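Local coordinates for tail fiber protein (Pseudomonas aeruginosa, PDB 6CL6), which serves as the receptor-binding fiber of the R2-type pyocin, a contractile injection system of Pseudomonas aeruginosa, at the interface of chains A and B. Residues are numbered along the deposited sequence; one frame, centred on the assembly and turned at random. Chains: chain A/B, Tail fiber protein.

Three patches sample one interface along a slender fiber whose deposited assembly holds three chains. Contact 1, on strands 57-60, 72-79, 85-92 and 99-104 towards the N-terminal end of the fragment, has its C-alpha centre about 151 Å from that of contact 2 and about 174 Å from that of contact 3. Contacts 2 (strands 281-283 and 288-292, loop B:292-297) and 3 (strands 324-331, 343-346, 352-357 and 363-371) share no residue but both lie in the C-terminal head, their C-alpha centres about 23 Å apart. The A/B interface as a whole is not an exact two-fold, so non-equivalent faces meet, as would fit a three-chain fiber.

Contact 1: the interface of chains A and B. Residues chain A 57, 73, 75, 89, 91, 99; chain B 75, 77, 87, 89, 101.
B:Met77 sets its CG anti to the carbonyl carbon, runs nearly straight through chi2 and bends at chi3 (-84°), which lays its thioether among side chains of chain A. SD sits 3.6 Å from A:Gln75 CG, the two chains crossing at about a right angle, A:Leu57 comes in obliquely with CD1 3.7 Å from the same sulfur, and the methyl CE reaches A:Thr91 OG1. A:Tyr73 slides past in the opposite direction, its CD1 3.3 Å from B:Ser87 CB. B:Ser87 holds OG anti to its backbone N (chi1 161°), and A:Thr91 has OG1 in the crowded position between N and the carbonyl carbon (chi1 52°); the two hydroxyls share a hydrogen bond of 2.8 Å, OG to OG1, whose direction is not settled. A:Met99, bent at chi3, brings CE to 3.7 Å from B:Ile89 CG1. This strand-on-strand packing, largely apolar, probably helps hold neighbouring chains of the fiber together. A polar element is set into it: A:Gln75 meets B:Ile89 tip to tip, its amide crosses that of B:Gln75 obliquely, their planes steeply turned, and water 1 bridges them, lying 3.0 Å from A:Gln75 OE1 and 3.1 Å from B:Gln75 OE1.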
# COMPACT_ATOMS: atom_id res chain seq x y z
N LEU A 57 -32.87 66.48 -17.49
CA LEU A 57 -33.05 65.80 -16.22
C LEU A 57 -34.54 65.55 -15.98
O LEU A 57 -35.36 66.45 -16.15
CB LEU A 57 -32.42 66.63 -15.08
CG LEU A 57 -32.50 66.03 -13.68
CD1 LEU A 57 -31.65 64.83 -13.54
CD2 LEU A 57 -32.11 67.03 -12.66
N TYR A 73 -33.58 58.97 -11.31
CA TYR A 73 -33.18 60.20 -11.99
C TYR A 73 -32.53 59.85 -13.30
O TYR A 73 -31.67 58.96 -13.36
CB TYR A 73 -32.19 61.00 -11.15
CG TYR A 73 -32.66 61.40 -9.79
CD1 TYR A 73 -32.45 60.59 -8.69
CD2 TYR A 73 -33.26 62.64 -9.59
CE1 TYR A 73 -32.88 61.02 -7.43
CE2 TYR A 73 -33.65 63.06 -8.38
CZ TYR A 73 -33.48 62.25 -7.31
OH TYR A 73 -33.90 62.73 -6.07
N GLN A 75 -30.60 61.53 -16.46
CA GLN A 75 -29.96 62.61 -17.21
C GLN A 75 -29.98 62.28 -18.69
O GLN A 75 -29.78 61.13 -19.08
CB GLN A 75 -28.51 62.83 -16.76
CG GLN A 75 -28.28 63.07 -15.31
CD GLN A 75 -26.79 63.03 -14.99
OE1 GLN A 75 -26.03 63.86 -15.46
NE2 GLN A 75 -26.38 62.01 -14.23
N ILE A 89 -28.12 58.62 -18.60
CA ILE A 89 -27.56 58.07 -17.37
C ILE A 89 -28.65 58.06 -16.31
O ILE A 89 -29.23 59.11 -16.02
CB ILE A 89 -26.36 58.91 -16.87
CG1 ILE A 89 -25.26 58.95 -17.90
CG2 ILE A 89 -25.90 58.38 -15.52
CD1 ILE A 89 -24.25 60.02 -17.66
N THR A 91 -29.70 57.13 -12.34
CA THR A 91 -29.23 56.89 -10.99
C THR A 91 -30.44 56.73 -10.08
O THR A 91 -31.48 57.35 -10.30
CB THR A 91 -28.33 58.01 -10.49
OG1 THR A 91 -28.99 59.27 -10.70
CG2 THR A 91 -27.02 57.99 -11.29
N MET A 99 -26.42 52.78 -10.73
CA MET A 99 -26.30 53.60 -11.96
C MET A 99 -26.36 52.72 -13.19
O MET A 99 -25.80 51.61 -13.21
CB MET A 99 -24.97 54.36 -11.97
CG MET A 99 -24.73 55.21 -13.22
SD MET A 99 -23.08 55.97 -13.29
CE MET A 99 -23.18 57.10 -11.92
N GLN B 75 -21.71 65.79 -8.52
CA GLN B 75 -22.94 66.21 -9.16
C GLN B 75 -24.12 65.78 -8.30
O GLN B 75 -24.10 64.68 -7.73
CB GLN B 75 -23.08 65.57 -10.52
CG GLN B 75 -21.93 65.75 -11.48
CD GLN B 75 -22.16 64.85 -12.70
OE1 GLN B 75 -23.12 65.04 -13.44
NE2 GLN B 75 -21.35 63.83 -12.84
N MET B 77 -28.58 65.82 -8.03
CA MET B 77 -29.87 65.90 -8.69
C MET B 77 -30.91 65.81 -7.59
O MET B 77 -30.79 64.94 -6.72
CB MET B 77 -30.03 64.81 -9.72
CG MET B 77 -29.04 64.89 -10.86
SD MET B 77 -28.83 63.33 -11.73
CE MET B 77 -27.61 62.47 -10.73
N SER B 87 -29.79 62.50 -5.60
CA SER B 87 -28.86 61.51 -6.15
C SER B 87 -27.56 62.22 -6.44
O SER B 87 -27.56 63.39 -6.85
CB SER B 87 -29.40 60.87 -7.40
OG SER B 87 -28.38 60.24 -8.16
N ILE B 89 -23.42 61.77 -8.07
CA ILE B 89 -22.35 61.10 -8.78
C ILE B 89 -21.05 61.81 -8.40
O ILE B 89 -20.92 63.02 -8.62
CB ILE B 89 -22.56 61.14 -10.29
CG1 ILE B 89 -23.90 60.50 -10.68
CG2 ILE B 89 -21.43 60.47 -11.05
CD1 ILE B 89 -24.29 60.80 -12.09
N VAL B 101 -21.48 56.55 -6.83
CA VAL B 101 -22.86 57.03 -6.78
C VAL B 101 -23.47 56.75 -5.40
O VAL B 101 -23.14 55.77 -4.74
CB VAL B 101 -23.66 56.33 -7.91
CG1 VAL B 101 -23.76 54.84 -7.68
CG2 VAL B 101 -25.07 56.94 -8.03
O HOH W 1 -23.36 62.51 -15.20

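Contact 2: the interface of chains A and B. Residues chain A 280-282, 284, 290; chain B 290, 292, 295-297.
This is an interlocking side-chain interface between two copies of the fiber protein, in which a tryptophan of chain A docks against a loop of chain B and helps tie the chains of the trimeric assembly together. A:Trp290 holds CG anti to its backbone N (chi1 172°) and points the indole N-H at the carboxylate of B:Asp292. The NE1 to OD2 bond is 3.0 Å long and almost straight (173° at H), with OD2 in the ring plane, although the N-H comes from above the carboxylate plane. That same oxygen also accepts the backbone N of B:Thr295 and, on its anti lone pair, the B:Thr295 hydroxyl OG1 at 2.5 Å. Three donors thus grip OD2, which probably stabilises a charged carboxylate. B:Thr295 OG1 in turn receives the backbone N of B:Leu297 at 3.2 Å, bracing the loop from within. B:Leu297 crosses the indole at about a right angle, CD2 lying over the five-membered ring, 3.6 Å from its centroid. The methyl CG2 of B:Thr295 turns to the A:280-282 segment, near A:Ala280 O and 3.8 Å from A:Ala282 CB. The site probably helps fix how neighbouring chains sit against each other in the C-terminal head.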
# COMPACT_ATOMS: atom_id res chain seq x y z
N ALA A 280 30.34 -69.68 14.05
CA ALA A 280 31.44 -70.62 14.18
C ALA A 280 32.02 -70.89 12.80
O ALA A 280 31.35 -70.73 11.77
CB ALA A 280 30.97 -71.92 14.84
N THR A 281 33.30 -71.25 12.77
CA THR A 281 34.00 -71.60 11.55
C THR A 281 34.55 -73.01 11.68
O THR A 281 34.61 -73.58 12.78
CB THR A 281 35.14 -70.64 11.25
OG1 THR A 281 35.94 -70.47 12.42
CG2 THR A 281 34.59 -69.29 10.82
N ALA A 282 34.93 -73.60 10.55
CA ALA A 282 35.36 -74.99 10.60
C ALA A 282 35.95 -75.38 9.26
O ALA A 282 35.78 -74.68 8.25
CB ALA A 282 34.18 -75.91 10.96
N LEU A 284 35.66 -79.14 7.78
CA LEU A 284 35.05 -80.41 8.20
C LEU A 284 35.48 -81.56 7.30
O LEU A 284 34.65 -82.33 6.81
CB LEU A 284 33.54 -80.26 8.22
CG LEU A 284 32.97 -79.18 9.15
CD1 LEU A 284 31.46 -79.17 9.12
CD2 LEU A 284 33.47 -79.38 10.59
N TRP A 290 36.96 -77.33 14.25
CA TRP A 290 35.75 -76.51 14.42
C TRP A 290 36.05 -75.52 15.54
O TRP A 290 36.66 -75.88 16.55
CB TRP A 290 34.52 -77.38 14.74
CG TRP A 290 33.28 -76.65 15.10
CD1 TRP A 290 32.28 -76.23 14.25
CD2 TRP A 290 32.86 -76.26 16.41
NE1 TRP A 290 31.30 -75.60 14.95
CE2 TRP A 290 31.62 -75.59 16.28
CE3 TRP A 290 33.42 -76.38 17.68
CZ2 TRP A 290 30.93 -75.06 17.37
CZ3 TRP A 290 32.73 -75.86 18.77
CH2 TRP A 290 31.50 -75.22 18.60
N TRP B 290 22.85 -82.64 18.18
CA TRP B 290 23.08 -81.19 18.26
C TRP B 290 23.73 -80.77 16.97
O TRP B 290 24.60 -81.47 16.45
CB TRP B 290 23.96 -80.84 19.46
CG TRP B 290 24.34 -79.40 19.61
CD1 TRP B 290 23.67 -78.44 20.31
CD2 TRP B 290 25.49 -78.75 19.05
NE1 TRP B 290 24.34 -77.24 20.23
CE2 TRP B 290 25.45 -77.41 19.46
CE3 TRP B 290 26.55 -79.19 18.26
CZ2 TRP B 290 26.43 -76.49 19.09
CZ3 TRP B 290 27.52 -78.27 17.89
CH2 TRP B 290 27.46 -76.94 18.30
N ASP B 292 25.35 -77.42 14.82
CA ASP B 292 25.78 -76.04 14.57
C ASP B 292 25.40 -75.69 13.13
O ASP B 292 26.03 -76.14 12.17
CB ASP B 292 27.29 -75.91 14.79
CG ASP B 292 27.83 -74.57 14.29
OD1 ASP B 292 27.23 -73.53 14.62
OD2 ASP B 292 28.85 -74.57 13.57
N THR B 295 28.12 -74.03 10.51
CA THR B 295 29.10 -74.84 9.78
C THR B 295 28.52 -76.15 9.27
O THR B 295 29.11 -76.76 8.37
CB THR B 295 30.30 -75.18 10.68
OG1 THR B 295 29.88 -76.02 11.76
CG2 THR B 295 30.95 -73.94 11.25
N GLY B 296 27.41 -76.61 9.84
CA GLY B 296 26.87 -77.91 9.52
C GLY B 296 27.35 -79.04 10.40
O GLY B 296 26.89 -80.17 10.22
N LEU B 297 28.25 -78.77 11.36
CA LEU B 297 28.72 -79.82 12.26
C LEU B 297 27.58 -80.40 13.09
O LEU B 297 26.77 -79.65 13.66
CB LEU B 297 29.81 -79.27 13.17
CG LEU B 297 30.33 -80.24 14.25
CD1 LEU B 297 30.91 -81.47 13.60
CD2 LEU B 297 31.37 -79.57 15.15

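Contact 3: the interface of chains A and B. Residues chain A 330-333, 335, 366; chain B 327-329, 342-346, 356.
In the C-terminal region that matches the gp53-like tail fiber family, an edge-to-edge strand contact probably helps hold two chains of the fiber head together, and B:Arg356 takes hold of a backbone carbonyl of chain A. Its NE and NH2 grip A:Phe335 O side-on, at 2.9 Å from NE and 3.0 Å from NH2. The acceptor lies at the edge of the guanidinium, close to its plane; NE comes in on a carbonyl lone pair, NH2 from above the carbonyl plane. The phenyl ring of the same residue faces the arginine's aliphatic stem, with CD over its centre, 3.8 Å from the centroid, and stands nearly perpendicular to the guanidinium (88°). A:Phe335 carries CG in the crowded position (chi1 57°), while B:Arg356 is extended from CG to NE.

Further along, the end of strand 324-331 of chain A makes a parallel beta bridge, A:Gln331 with B:Gly344, to strand 343-346 of chain B. A:Asn330 ND2 donates to B:Phe345 O at 3.2 Å, on a lone pair and nearly straight (166° at H).

Behind this, A:Ser366 OG accepts from A:Asn330 ND2 at 2.9 Å, which, with the bond to B:Phe345 O, fits this flip of the amide and probably holds it. Water 3 joins A:Asn330 OD1, at 2.7 Å, to B:Ala329 N and the hydroxyl of B:Thr343. Water 2 links A:Gln331 N to B:Thr343 O.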
# COMPACT_ATOMS: atom_id res chain seq x y z
N ASN A 330 40.47 -93.55 19.94
CA ASN A 330 39.50 -94.61 19.73
C ASN A 330 40.01 -95.63 18.72
O ASN A 330 40.58 -95.24 17.69
CB ASN A 330 38.16 -94.00 19.23
CG ASN A 330 37.31 -95.00 18.48
OD1 ASN A 330 36.59 -95.82 19.08
ND2 ASN A 330 37.41 -94.97 17.17
N GLN A 331 39.84 -96.91 19.04
CA GLN A 331 40.19 -97.99 18.13
C GLN A 331 39.18 -98.09 17.00
O GLN A 331 37.99 -98.21 17.24
CB GLN A 331 40.24 -99.34 18.89
CG GLN A 331 41.24 -99.41 20.03
CD GLN A 331 42.67 -99.64 19.54
OE1 GLN A 331 42.89 -99.88 18.36
NE2 GLN A 331 43.64 -99.55 20.47
N THR A 332 39.67 -98.04 15.75
CA THR A 332 38.80 -98.10 14.59
C THR A 332 38.75 -99.47 13.94
O THR A 332 38.08 -99.62 12.92
CB THR A 332 39.23 -97.08 13.53
OG1 THR A 332 40.46 -97.50 12.93
CG2 THR A 332 39.42 -95.71 14.15
N SER A 333 39.43 -100.48 14.51
CA SER A 333 39.46 -101.79 13.90
C SER A 333 38.69 -102.81 14.74
O SER A 333 38.29 -102.56 15.87
CB SER A 333 40.90 -102.29 13.68
OG SER A 333 41.55 -102.51 14.93
N PHE A 335 39.40 -105.23 16.60
CA PHE A 335 40.49 -105.77 17.42
C PHE A 335 40.08 -107.08 18.09
O PHE A 335 38.94 -107.28 18.51
CB PHE A 335 40.90 -104.75 18.50
CG PHE A 335 39.77 -104.34 19.41
CD1 PHE A 335 39.34 -105.14 20.45
CD2 PHE A 335 39.18 -103.08 19.26
CE1 PHE A 335 38.34 -104.74 21.30
CE2 PHE A 335 38.17 -102.67 20.09
CZ PHE A 335 37.73 -103.49 21.12
N SER A 366 41.50 -93.34 15.75
CA SER A 366 41.02 -91.98 15.57
C SER A 366 41.17 -91.23 16.89
O SER A 366 41.37 -91.83 17.96
CB SER A 366 39.57 -91.96 15.10
OG SER A 366 38.73 -92.61 16.03
N GLY B 327 33.93 -90.87 16.09
CA GLY B 327 33.12 -91.30 17.22
C GLY B 327 33.95 -92.13 18.17
O GLY B 327 35.12 -92.45 17.91
N TYR B 328 33.33 -92.48 19.29
CA TYR B 328 33.95 -93.32 20.30
C TYR B 328 32.84 -94.00 21.10
O TYR B 328 31.65 -93.67 20.98
CB TYR B 328 34.83 -92.50 21.23
CG TYR B 328 34.05 -91.68 22.20
CD1 TYR B 328 33.61 -92.24 23.40
CD2 TYR B 328 33.74 -90.35 21.95
CE1 TYR B 328 32.87 -91.53 24.30
CE2 TYR B 328 32.99 -89.62 22.87
CZ TYR B 328 32.56 -90.21 24.04
OH TYR B 328 31.82 -89.51 24.96
N ALA B 329 33.23 -94.97 21.92
CA ALA B 329 32.31 -95.62 22.86
C ALA B 329 32.96 -95.69 24.23
O ALA B 329 34.18 -95.62 24.38
CB ALA B 329 31.89 -97.00 22.37
N SER B 342 37.81 -102.99 26.61
CA SER B 342 38.07 -102.03 25.55
C SER B 342 36.79 -101.73 24.77
O SER B 342 35.76 -102.40 24.93
CB SER B 342 39.18 -102.52 24.63
OG SER B 342 40.41 -102.62 25.32
N THR B 343 36.87 -100.69 23.94
CA THR B 343 35.76 -100.22 23.16
C THR B 343 36.24 -99.91 21.75
O THR B 343 37.43 -99.70 21.50
CB THR B 343 35.14 -98.93 23.75
OG1 THR B 343 36.14 -97.89 23.75
CG2 THR B 343 34.68 -99.15 25.17
N GLY B 344 35.30 -99.85 20.83
CA GLY B 344 35.60 -99.43 19.47
C GLY B 344 34.39 -98.82 18.81
O GLY B 344 33.24 -99.22 19.08
N PHE B 345 34.65 -97.85 17.93
CA PHE B 345 33.66 -97.19 17.09
C PHE B 345 34.22 -97.24 15.67
O PHE B 345 35.32 -96.75 15.43
CB PHE B 345 33.43 -95.74 17.54
CG PHE B 345 32.43 -94.96 16.71
CD1 PHE B 345 32.78 -94.40 15.49
CD2 PHE B 345 31.13 -94.74 17.18
CE1 PHE B 345 31.84 -93.69 14.75
CE2 PHE B 345 30.22 -94.04 16.46
CZ PHE B 345 30.58 -93.49 15.23
N ARG B 346 33.46 -97.82 14.74
CA ARG B 346 33.97 -97.99 13.39
C ARG B 346 32.82 -98.26 12.44
O ARG B 346 31.67 -98.41 12.85
CB ARG B 346 35.00 -99.14 13.35
CG ARG B 346 34.38 -100.53 13.26
CD ARG B 346 35.43 -101.65 13.41
NE ARG B 346 34.87 -102.95 13.07
CZ ARG B 346 34.20 -103.73 13.93
NH1 ARG B 346 34.02 -103.33 15.17
NH2 ARG B 346 33.71 -104.89 13.54
N ARG B 356 32.13 -101.85 19.33
CA ARG B 356 32.79 -103.07 19.73
C ARG B 356 33.03 -103.07 21.22
O ARG B 356 33.51 -102.08 21.78
CB ARG B 356 34.13 -103.25 18.99
CG ARG B 356 34.74 -104.63 19.18
CD ARG B 356 35.74 -104.82 18.07
NE ARG B 356 36.30 -106.15 17.95
CZ ARG B 356 35.81 -107.12 17.17
NH1 ARG B 356 34.69 -106.95 16.49
NH2 ARG B 356 36.44 -108.27 17.08
O HOH W 2 38.90 -97.38 21.67
O HOH W 3 36.03 -95.87 21.75
O HOH W 4 37.07 -90.37 16.97